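Local atomic coordinates of YfkN protein (Bacillus subtilis subsp. subtilis, PDB entry 3GVE), a protein that belongs to the calcineurin-like phosphoesterase family of metal-binding proteins and carries a manganese ion and a magnesium ion in a two-metal site. Residues I93-A98 and N326-T331; G72-K77 and Q333-Y338; D234-T239 and G270-I275; T217-Q222 and A257-V262. All blocks are in the same frame, centred on the assembly; numbering follows the deposited sequence. Where two conformers were deposited one is given.

Two pairs of contacts lie far apart in space. Contacts 1 and 2, centres about 13 Å apart, both use the C-terminal helix 322-340, which meets first helix 91-98 and then helix 70-85; contact 1 therefore falls within the span of chain that contact 2 encloses. Contacts 3 and 4, centres about 11 Å apart, belong to the region around strands 253-254, 265-266, 271-272 and 275-280, and their segments alternate along the sequence (217-222, 234-239, 257-262, 270-275), so the chain spans they bracket overlap. Centres of contacts 1 and 3 are about 35 Å apart, on opposite sides of the chain's centre. The C-terminal helix thus returns to early helices, whereas contacts 3 and 4 join later segments.

Contact 1 of 4, residues I93-A98 and N326-T331; sequences ISVMNA and NTIQQT
Val95 and Thr327 mark an apolar packing contact between two antiparallel helices, helix 91-98 and the kinked C-terminal helix 322-340. Over these short segments the axes come within 9.1 Å and their directions differ by 169°. The two CA atoms of Val95 and Thr327, 5.9 Å apart, are the closest CA pair across the two segments. Thr327 supplies the main probe: its methyl CG2 stands anti to the backbone N and reaches the backbone of the other helix, 3.6 Å from Ser94 O, with Val95 N and Ser94 CB also close. The other branch, OG1, lies 3.6 Å from Ala98 CB, but its polar partner is in its own helix, where it is hydrogen-bonded to Thr323 O; the hydroxyl is thus satisfied while its methyl is left for packing. Next along, Val95 CG2 rests against Ile328, 3.8 Å from CD1 and as near to CB, the side chains crossing obliquely. Around this narrow interface of 186 Å², Val95 also packs on Leu40 of helix 40-53, and Ile328 touches Pro91 and Leu71, the latter on helix 70-85, which places the contact where four helices come together.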
# COMPACT_ATOMS: atom_id res chain seq x y z
N ILE A 93 -19.78 2.31 -6.60
CA ILE A 93 -20.78 3.36 -6.75
C ILE A 93 -22.14 2.96 -6.15
O ILE A 93 -22.80 3.78 -5.55
CB ILE A 93 -20.91 3.81 -8.23
CG1 ILE A 93 -19.56 4.39 -8.73
CG2 ILE A 93 -22.06 4.83 -8.41
CD1 ILE A 93 -19.05 5.63 -7.94
N SER A 94 -22.53 1.69 -6.28
CA SER A 94 -23.77 1.23 -5.58
C SER A 94 -23.71 1.45 -4.10
O SER A 94 -24.72 1.81 -3.50
CB SER A 94 -24.04 -0.23 -5.85
OG SER A 94 -24.14 -0.50 -7.24
N VAL A 95 -22.54 1.23 -3.49
CA VAL A 95 -22.39 1.50 -2.05
C VAL A 95 -22.57 2.99 -1.73
O VAL A 95 -23.25 3.40 -0.81
CB VAL A 95 -21.02 1.01 -1.51
CG1 VAL A 95 -20.82 1.40 -0.09
CG2 VAL A 95 -20.96 -0.55 -1.62
N MSE A 96 -21.93 3.83 -2.54
CA MSE A 96 -22.00 5.29 -2.38
C MSE A 96 -23.44 5.82 -2.53
O MSE A 96 -23.87 6.71 -1.84
CB MSE A 96 -21.06 6.02 -3.37
CG MSE A 96 -19.62 5.49 -3.43
SE MSE A 96 -18.71 5.23 -1.73
CE MSE A 96 -17.94 7.03 -1.51
N ASN A 97 -24.19 5.20 -3.44
CA ASN A 97 -25.57 5.51 -3.73
C ASN A 97 -26.40 5.14 -2.48
O ASN A 97 -27.25 5.87 -2.01
CB ASN A 97 -26.09 4.77 -4.95
CG ASN A 97 -25.62 5.41 -6.28
OD1 ASN A 97 -25.10 6.53 -6.30
ND2 ASN A 97 -25.83 4.69 -7.35
N ALA A 98 -26.11 3.95 -1.95
CA ALA A 98 -26.84 3.44 -0.79
C ALA A 98 -26.60 4.29 0.45
O ALA A 98 -27.48 4.44 1.27
CB ALA A 98 -26.48 1.98 -0.52
N ASN A 326 -24.66 -5.18 3.12
CA ASN A 326 -25.73 -5.71 2.29
C ASN A 326 -25.55 -5.34 0.82
O ASN A 326 -25.80 -6.13 -0.07
CB ASN A 326 -27.10 -5.22 2.78
CG ASN A 326 -27.55 -5.91 4.07
OD1 ASN A 326 -26.96 -6.87 4.50
ND2 ASN A 326 -28.60 -5.38 4.67
N THR A 327 -25.11 -4.12 0.57
CA THR A 327 -24.98 -3.63 -0.78
C THR A 327 -23.83 -4.30 -1.53
O THR A 327 -23.98 -4.69 -2.66
CB THR A 327 -24.82 -2.10 -0.78
OG1 THR A 327 -25.94 -1.52 -0.10
CG2 THR A 327 -24.79 -1.56 -2.19
N ILE A 328 -22.70 -4.46 -0.86
CA ILE A 328 -21.49 -4.97 -1.51
C ILE A 328 -21.28 -6.48 -1.39
O ILE A 328 -20.43 -7.01 -2.04
CB ILE A 328 -20.23 -4.24 -0.95
CG1 ILE A 328 -19.07 -4.31 -1.95
CG2 ILE A 328 -19.85 -4.81 0.42
CD1 ILE A 328 -19.32 -3.55 -3.25
N GLN A 329 -22.06 -7.16 -0.56
CA GLN A 329 -21.81 -8.57 -0.24
C GLN A 329 -21.55 -9.48 -1.44
O GLN A 329 -20.58 -10.20 -1.46
CB GLN A 329 -22.96 -9.14 0.59
CG GLN A 329 -22.76 -10.59 0.93
CD GLN A 329 -23.59 -10.97 2.11
OE1 GLN A 329 -23.34 -10.53 3.21
NE2 GLN A 329 -24.59 -11.79 1.88
N GLN A 330 -22.43 -9.43 -2.43
CA GLN A 330 -22.29 -10.33 -3.58
C GLN A 330 -20.98 -10.05 -4.32
O GLN A 330 -20.28 -10.94 -4.69
CB GLN A 330 -23.48 -10.23 -4.55
CG GLN A 330 -23.48 -11.36 -5.59
CD GLN A 330 -23.35 -12.74 -4.94
OE1 GLN A 330 -24.19 -13.13 -4.15
NE2 GLN A 330 -22.26 -13.45 -5.25
N THR A 331 -20.69 -8.77 -4.52
CA THR A 331 -19.44 -8.39 -5.18
C THR A 331 -18.22 -8.83 -4.37
O THR A 331 -17.25 -9.30 -4.91
CB THR A 331 -19.38 -6.86 -5.38
OG1 THR A 331 -20.48 -6.44 -6.17
CG2 THR A 331 -18.07 -6.46 -6.07

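Contact 2 of 4, residues G72-K77 and Q333-Y338; sequences GEYAVK and QNTLEY
The ring of Tyr74 has the backbone of helix 322-340 over one face, where Thr335 N and Asn334 C lie, and Asn334 CB comes to 3.4 Å from its CZ. Ring and Asn334 amide planes are turned 44° apart. The Tyr338 ring is instead engaged at its edge: Glu73 OE2 and Lys77 NZ both approach its hydroxyl end in the ring plane. Tyr338 CB lies 4.0 Å from Tyr74 CD1, and the two aromatic side chains slide past each other in opposite directions, each reaching toward the other's helix. In Tyr74, CG stands anti to the backbone N (chi1 175°), which carries it out from its own helix toward Asn334. The helix segments behind the rings cross at 90° with axes 9.6 Å apart. Near the root of Tyr74, Thr335 OG1 lies 3.4 Å from Tyr74 CB; this hydroxyl is hydrogen-bonded to Thr331 O, just as Asn334 OD1 is held by Gln330 NE2. Tyr74 also stacks on Tyr78 of its own helix.

At the other end, Tyr338 OH donates to Glu73 OE2 at 2.8 Å, meeting the carboxylate on its anti side, with the carboxylate plane nearly perpendicular to the ring. The extended chain of Lys77 runs across the ring direction and donates from NZ to Tyr338 OH at 2.9 Å. Glu73 and Lys77, one helical turn apart, thus grip a single oxygen that acts as donor to one and acceptor to the other; the flanking opposite charges probably polarise the phenol O-H, and the two bonds should fix its direction.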
# COMPACT_ATOMS: atom_id res chain seq x y z
N GLY A 72 -11.68 -3.67 -6.67
CA GLY A 72 -11.63 -2.75 -7.79
C GLY A 72 -11.23 -3.46 -9.07
O GLY A 72 -11.73 -3.14 -10.14
N GLU A 73 -10.30 -4.40 -8.96
CA GLU A 73 -9.86 -5.22 -10.09
C GLU A 73 -11.00 -6.10 -10.60
O GLU A 73 -11.20 -6.24 -11.78
CB GLU A 73 -8.73 -6.17 -9.68
CG GLU A 73 -7.42 -5.54 -9.47
CD GLU A 73 -6.43 -6.53 -8.83
OE1 GLU A 73 -5.46 -6.05 -8.25
OE2 GLU A 73 -6.64 -7.78 -8.88
N TYR A 74 -11.73 -6.70 -9.67
CA TYR A 74 -12.85 -7.53 -10.04
C TYR A 74 -13.85 -6.74 -10.91
O TYR A 74 -14.35 -7.22 -11.91
CB TYR A 74 -13.55 -8.11 -8.79
CG TYR A 74 -14.80 -8.87 -9.17
CD1 TYR A 74 -14.72 -10.19 -9.59
CD2 TYR A 74 -16.04 -8.25 -9.19
CE1 TYR A 74 -15.83 -10.87 -9.97
CE2 TYR A 74 -17.16 -8.94 -9.59
CZ TYR A 74 -17.05 -10.24 -9.97
OH TYR A 74 -18.16 -10.95 -10.37
N ALA A 75 -14.12 -5.50 -10.52
CA ALA A 75 -15.09 -4.71 -11.24
C ALA A 75 -14.69 -4.43 -12.69
O ALA A 75 -15.45 -4.62 -13.62
CB ALA A 75 -15.39 -3.44 -10.51
N VAL A 76 -13.45 -4.00 -12.86
CA VAL A 76 -12.97 -3.71 -14.19
C VAL A 76 -12.84 -4.98 -15.05
O VAL A 76 -13.12 -4.94 -16.23
CB VAL A 76 -11.69 -2.82 -14.16
CG1 VAL A 76 -10.46 -3.60 -13.74
CG2 VAL A 76 -11.47 -2.14 -15.49
N LYS A 77 -12.44 -6.09 -14.46
CA LYS A 77 -12.26 -7.32 -15.24
C LYS A 77 -13.58 -7.98 -15.58
O LYS A 77 -13.78 -8.38 -16.71
CB LYS A 77 -11.34 -8.29 -14.50
CG LYS A 77 -9.90 -7.83 -14.43
CD LYS A 77 -9.02 -8.89 -13.82
CE LYS A 77 -7.59 -8.44 -13.71
NZ LYS A 77 -6.72 -9.58 -13.28
N GLN A 333 -18.10 -11.35 -2.27
CA GLN A 333 -17.98 -12.81 -2.40
C GLN A 333 -17.44 -13.22 -3.76
O GLN A 333 -16.63 -14.13 -3.85
CB GLN A 333 -19.30 -13.51 -2.08
CG GLN A 333 -19.66 -13.34 -0.62
CD GLN A 333 -20.95 -14.00 -0.24
OE1 GLN A 333 -21.51 -14.76 -1.01
NE2 GLN A 333 -21.40 -13.72 0.96
N ASN A 334 -17.83 -12.50 -4.81
CA ASN A 334 -17.27 -12.73 -6.13
C ASN A 334 -15.79 -12.41 -6.19
O ASN A 334 -15.01 -13.06 -6.86
CB ASN A 334 -18.03 -11.92 -7.19
CG ASN A 334 -19.47 -12.40 -7.40
OD1 ASN A 334 -19.84 -13.47 -6.96
ND2 ASN A 334 -20.26 -11.59 -8.06
N THR A 335 -15.40 -11.36 -5.46
CA THR A 335 -14.00 -10.98 -5.37
C THR A 335 -13.17 -12.05 -4.64
O THR A 335 -12.07 -12.36 -5.04
CB THR A 335 -13.85 -9.59 -4.71
OG1 THR A 335 -14.49 -8.63 -5.54
CG2 THR A 335 -12.39 -9.20 -4.56
N LEU A 336 -13.71 -12.59 -3.55
CA LEU A 336 -13.03 -13.67 -2.87
C LEU A 336 -12.76 -14.83 -3.83
O LEU A 336 -11.69 -15.38 -3.84
CB LEU A 336 -13.86 -14.17 -1.69
CG LEU A 336 -14.04 -13.23 -0.50
CD1 LEU A 336 -15.01 -13.83 0.49
CD2 LEU A 336 -12.74 -12.85 0.19
N GLU A 337 -13.74 -15.18 -4.65
CA GLU A 337 -13.58 -16.28 -5.61
C GLU A 337 -12.49 -15.92 -6.60
O GLU A 337 -11.64 -16.72 -6.94
CB GLU A 337 -14.90 -16.54 -6.32
CG GLU A 337 -14.90 -17.70 -7.30
CD GLU A 337 -16.26 -17.98 -7.93
OE1 GLU A 337 -16.58 -19.16 -8.17
OE2 GLU A 337 -17.02 -17.03 -8.21
N TYR A 338 -12.52 -14.68 -7.06
CA TYR A 338 -11.56 -14.17 -8.02
C TYR A 338 -10.12 -14.24 -7.48
O TYR A 338 -9.20 -14.64 -8.18
CB TYR A 338 -11.94 -12.73 -8.38
CG TYR A 338 -10.84 -11.91 -9.00
CD1 TYR A 338 -10.34 -12.21 -10.25
CD2 TYR A 338 -10.32 -10.82 -8.34
CE1 TYR A 338 -9.33 -11.44 -10.81
CE2 TYR A 338 -9.34 -10.08 -8.87
CZ TYR A 338 -8.84 -10.37 -10.10
OH TYR A 338 -7.84 -9.59 -10.62

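Contact 3 of 4, residues D234-T239 and G270-I275; sequences DLATKT and GTINGI
Asn273 and Ala236 carry the contact, the amide of the first aimed at the backbone of the second. In Asn273, CG stands anti to the backbone N (chi1 -168°), and from there ND2 donates to Ala236 O of helix 232-238, 2.9 Å away. The bond is almost straight, 177° at the hydrogen, and the acceptor lies in the amide plane; seen from the carbonyl, however, the donor is tilted 31° out of the C=O plane. Beside this bond, Thr237 and Asn273 cross obliquely, with Thr237 CG2 4.0 Å from Asn273 CB, while Thr237 OG1 turns to its own helix and is hydrogen-bonded to Phe233 O.

On the apolar side, Ala236 CB points to the strand and touches both Ile272 O, 3.6 Å away, and Ile272 CG2, which stands anti to the backbone N of its residue. Ile272 also packs on Val232 and Phe233 earlier in the helix. The tip of Ile275 comes in too, its CD1 lying 3.8 Å from Ala236 O, the same oxygen that accepts the Asn273 amide. One residue back, Leu235 O receives the Thr239 hydroxyl at 2.7 Å, so the hydroxyl four residues on serves that carbonyl.

The second segment holds the two-residue loop of a beta hairpin, a type I' turn from Ile272 to Ile275. Asn273 and Gly274, both with positive phi, form the Asn-Gly pair classic for this turn, which joins strands 271-272 and 275-280; a G1 bulge at Gly270 and Thr271, facing Asn266, precedes it.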
# COMPACT_ATOMS: atom_id res chain seq x y z
N ASP A 234 -2.08 26.63 -1.41
CA ASP A 234 -2.28 27.61 -2.46
C ASP A 234 -3.76 27.85 -2.80
O ASP A 234 -4.15 28.98 -3.04
CB ASP A 234 -1.45 27.22 -3.69
CG ASP A 234 0.02 27.06 -3.35
OD1 ASP A 234 0.60 27.97 -2.76
OD2 ASP A 234 0.55 26.00 -3.61
N LEU A 235 -4.56 26.79 -2.81
CA LEU A 235 -6.00 26.96 -2.93
C LEU A 235 -6.54 27.87 -1.82
O LEU A 235 -7.31 28.77 -2.07
CB LEU A 235 -6.70 25.62 -2.83
CG LEU A 235 -6.87 24.86 -4.13
CD1 LEU A 235 -7.48 23.49 -3.80
CD2 LEU A 235 -7.78 25.63 -5.13
N ALA A 236 -6.10 27.63 -0.60
CA ALA A 236 -6.62 28.39 0.54
C ALA A 236 -6.18 29.85 0.52
O ALA A 236 -6.90 30.70 1.00
CB ALA A 236 -6.21 27.72 1.85
N THR A 237 -4.99 30.12 -0.02
CA THR A 237 -4.42 31.46 0.06
C THR A 237 -4.57 32.30 -1.21
O THR A 237 -4.61 33.52 -1.13
CB THR A 237 -2.93 31.41 0.45
OG1 THR A 237 -2.24 30.51 -0.43
CG2 THR A 237 -2.75 30.95 1.92
N LYS A 238 -4.62 31.66 -2.38
CA LYS A 238 -4.59 32.38 -3.66
C LYS A 238 -5.93 32.55 -4.33
O LYS A 238 -6.04 33.25 -5.32
CB LYS A 238 -3.63 31.71 -4.66
CG LYS A 238 -2.18 31.62 -4.24
CD LYS A 238 -1.33 31.09 -5.41
CE LYS A 238 0.14 30.94 -5.04
NZ LYS A 238 0.90 30.51 -6.26
N THR A 239 -6.95 31.90 -3.80
CA THR A 239 -8.29 32.04 -4.37
C THR A 239 -9.18 32.78 -3.41
O THR A 239 -8.79 33.05 -2.30
CB THR A 239 -8.95 30.67 -4.67
OG1 THR A 239 -9.25 30.01 -3.44
CG2 THR A 239 -8.06 29.81 -5.52
N GLY A 270 -8.79 23.83 12.84
CA GLY A 270 -8.64 23.08 11.59
C GLY A 270 -8.81 23.92 10.38
O GLY A 270 -9.60 23.54 9.47
N THR A 271 -8.14 25.05 10.30
CA THR A 271 -8.24 25.97 9.15
C THR A 271 -6.92 26.34 8.50
O THR A 271 -5.90 26.34 9.18
CB THR A 271 -9.03 27.29 9.57
OG1 THR A 271 -8.28 27.92 10.60
CG2 THR A 271 -10.43 27.06 10.01
N ILE A 272 -6.98 26.70 7.24
CA ILE A 272 -5.83 27.26 6.55
C ILE A 272 -6.35 28.54 5.92
O ILE A 272 -7.30 28.52 5.16
CB ILE A 272 -5.26 26.29 5.48
CG1 ILE A 272 -4.96 24.91 6.09
CG2 ILE A 272 -4.00 26.91 4.83
CD1 ILE A 272 -4.41 23.91 5.08
N ASN A 273 -5.71 29.65 6.27
CA ASN A 273 -6.17 30.98 5.87
C ASN A 273 -7.64 31.19 6.20
O ASN A 273 -8.36 31.80 5.44
CB ASN A 273 -5.89 31.26 4.39
CG ASN A 273 -6.09 32.72 4.02
OD1 ASN A 273 -5.89 33.61 4.84
ND2 ASN A 273 -6.49 32.97 2.80
N GLY A 274 -8.06 30.67 7.34
CA GLY A 274 -9.41 30.87 7.82
C GLY A 274 -10.45 29.96 7.23
O GLY A 274 -11.59 30.06 7.58
N ILE A 275 -10.05 29.06 6.34
CA ILE A 275 -10.98 28.13 5.69
C ILE A 275 -10.81 26.76 6.31
O ILE A 275 -9.69 26.30 6.41
CB ILE A 275 -10.67 28.05 4.18
CG1 ILE A 275 -10.88 29.43 3.54
CG2 ILE A 275 -11.52 26.99 3.49
CD1 ILE A 275 -10.38 29.53 2.10

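Contact 4 of 4, residues T217-Q222 and A257-V262; sequences TGIEKQ and AEYAGV
Ile219 is the first residue of 217-222 to meet the loop 257-262, shortly after His216, a ligand of the magnesium ion. Its CG2, anti to the backbone N, lies 3.8 Å from Tyr259 CE1, the two side chains crossing obliquely. Its carbonyl also holds a water, which donates to Ile219 O at 2.7 Å and lies 2.5 Å from Tyr259 OH, a distance so short that the details of this second link are doubtful. Glu220 turns away from this loop, and its OE1 forms a salt bridge with Lys341 of the second subunit.

Lys221 makes the broadest contact. Its CG, anti to the carbonyl carbon, comes within 4.0 Å of Tyr259 CE1, and the extended chain continues across Val262 at about a right angle. CB meets Val262 CG1 at 3.8 Å, while CD and CE lie near CG2; Val262 CG1 also presses on Lys221 O at 3.4 Å. Val262 closes the type II turn that starts at Tyr259. The Tyr259 ring is further packed against Phe254, edge-to-face, and Phe265.

At the amine end, NZ is 4.3 Å from Glu258 OE2, beyond a salt bridge, and Glu258 was modelled in two conformers. NZ instead is hydrogen-bonded to Arg340 O of the second subunit. The lysine thus joins the loops through its methylene chain and uses its amine to donate to a backbone carbonyl across the dimer; Glu258 packs beside the end of the chain and probably adds only a weak electrostatic attraction.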
# COMPACT_ATOMS: atom_id res chain seq x y z
N THR A 217 -5.76 16.47 -3.51
CA THR A 217 -4.44 17.06 -3.48
C THR A 217 -4.14 17.35 -2.01
O THR A 217 -5.04 17.62 -1.25
CB THR A 217 -4.38 18.33 -4.37
OG1 THR A 217 -3.05 18.84 -4.44
CG2 THR A 217 -5.33 19.43 -3.86
N GLY A 218 -2.88 17.27 -1.64
CA GLY A 218 -2.47 17.41 -0.26
C GLY A 218 -1.98 18.79 0.09
O GLY A 218 -2.19 19.75 -0.62
N ILE A 219 -1.29 18.85 1.22
CA ILE A 219 -0.94 20.07 1.92
C ILE A 219 0.57 20.17 2.05
O ILE A 219 1.21 19.22 2.44
CB ILE A 219 -1.55 20.07 3.36
CG1 ILE A 219 -3.08 20.04 3.31
CG2 ILE A 219 -1.02 21.25 4.18
CD1 ILE A 219 -3.76 19.59 4.61
N GLU A 220 1.10 21.34 1.71
CA GLU A 220 2.46 21.72 2.08
C GLU A 220 2.35 22.97 2.94
O GLU A 220 1.34 23.63 2.97
CB GLU A 220 3.32 21.98 0.84
CG GLU A 220 3.50 20.74 -0.08
CD GLU A 220 4.25 19.59 0.58
OE1 GLU A 220 4.87 19.76 1.63
OE2 GLU A 220 4.23 18.48 0.02
N LYS A 221 3.41 23.25 3.68
CA LYS A 221 3.39 24.31 4.68
C LYS A 221 3.61 25.72 4.15
O LYS A 221 3.34 26.68 4.85
CB LYS A 221 4.44 24.04 5.76
CG LYS A 221 4.10 22.84 6.66
CD LYS A 221 5.30 22.57 7.55
CE LYS A 221 5.07 21.55 8.62
NZ LYS A 221 6.30 21.51 9.48
N GLN A 222 4.10 25.83 2.92
CA GLN A 222 4.40 27.12 2.31
C GLN A 222 3.95 27.17 0.85
O GLN A 222 3.65 26.13 0.25
CB GLN A 222 5.90 27.42 2.42
CG GLN A 222 6.38 27.67 3.86
CD GLN A 222 6.92 26.42 4.52
OE1 GLN A 222 7.17 25.43 3.87
NE2 GLN A 222 7.07 26.47 5.85
N ALA A 257 -1.05 18.30 14.84
CA ALA A 257 -0.13 19.12 15.61
C ALA A 257 1.14 19.61 14.87
O ALA A 257 1.67 20.63 15.23
CB ALA A 257 0.24 18.39 16.87
N GLU A 258 1.57 18.88 13.89
CA GLU A 258 2.72 19.27 13.13
C GLU A 258 2.56 20.69 12.51
O GLU A 258 3.52 21.40 12.29
CB GLU A 258 2.90 18.21 12.06
CG GLU A 258 3.82 18.55 10.99
CD GLU A 258 3.76 17.51 9.93
OE1 GLU A 258 2.96 16.55 10.03
OE2 GLU A 258 4.55 17.64 9.01
N TYR A 259 1.32 21.10 12.26
CA TYR A 259 1.08 22.38 11.59
C TYR A 259 0.96 23.58 12.53
O TYR A 259 0.85 24.71 12.10
CB TYR A 259 -0.17 22.28 10.70
CG TYR A 259 0.03 21.28 9.60
CD1 TYR A 259 0.68 21.61 8.43
CD2 TYR A 259 -0.44 19.99 9.74
CE1 TYR A 259 0.84 20.68 7.43
CE2 TYR A 259 -0.26 19.06 8.76
CZ TYR A 259 0.37 19.40 7.61
OH TYR A 259 0.53 18.46 6.63
N ALA A 260 1.02 23.31 13.81
CA ALA A 260 0.93 24.40 14.81
C ALA A 260 2.15 25.32 14.66
O ALA A 260 3.25 24.83 14.69
CB ALA A 260 0.90 23.80 16.21
N GLY A 261 1.92 26.62 14.55
CA GLY A 261 3.02 27.55 14.40
C GLY A 261 3.41 27.87 12.97
O GLY A 261 4.22 28.76 12.71
N VAL A 262 2.83 27.13 12.03
CA VAL A 262 3.00 27.43 10.60
C VAL A 262 2.06 28.56 10.21
O VAL A 262 0.87 28.51 10.47
CB VAL A 262 2.74 26.18 9.71
CG1 VAL A 262 2.98 26.51 8.22
CG2 VAL A 262 3.61 24.99 10.17
O HOH W 1 2.29 18.86 4.88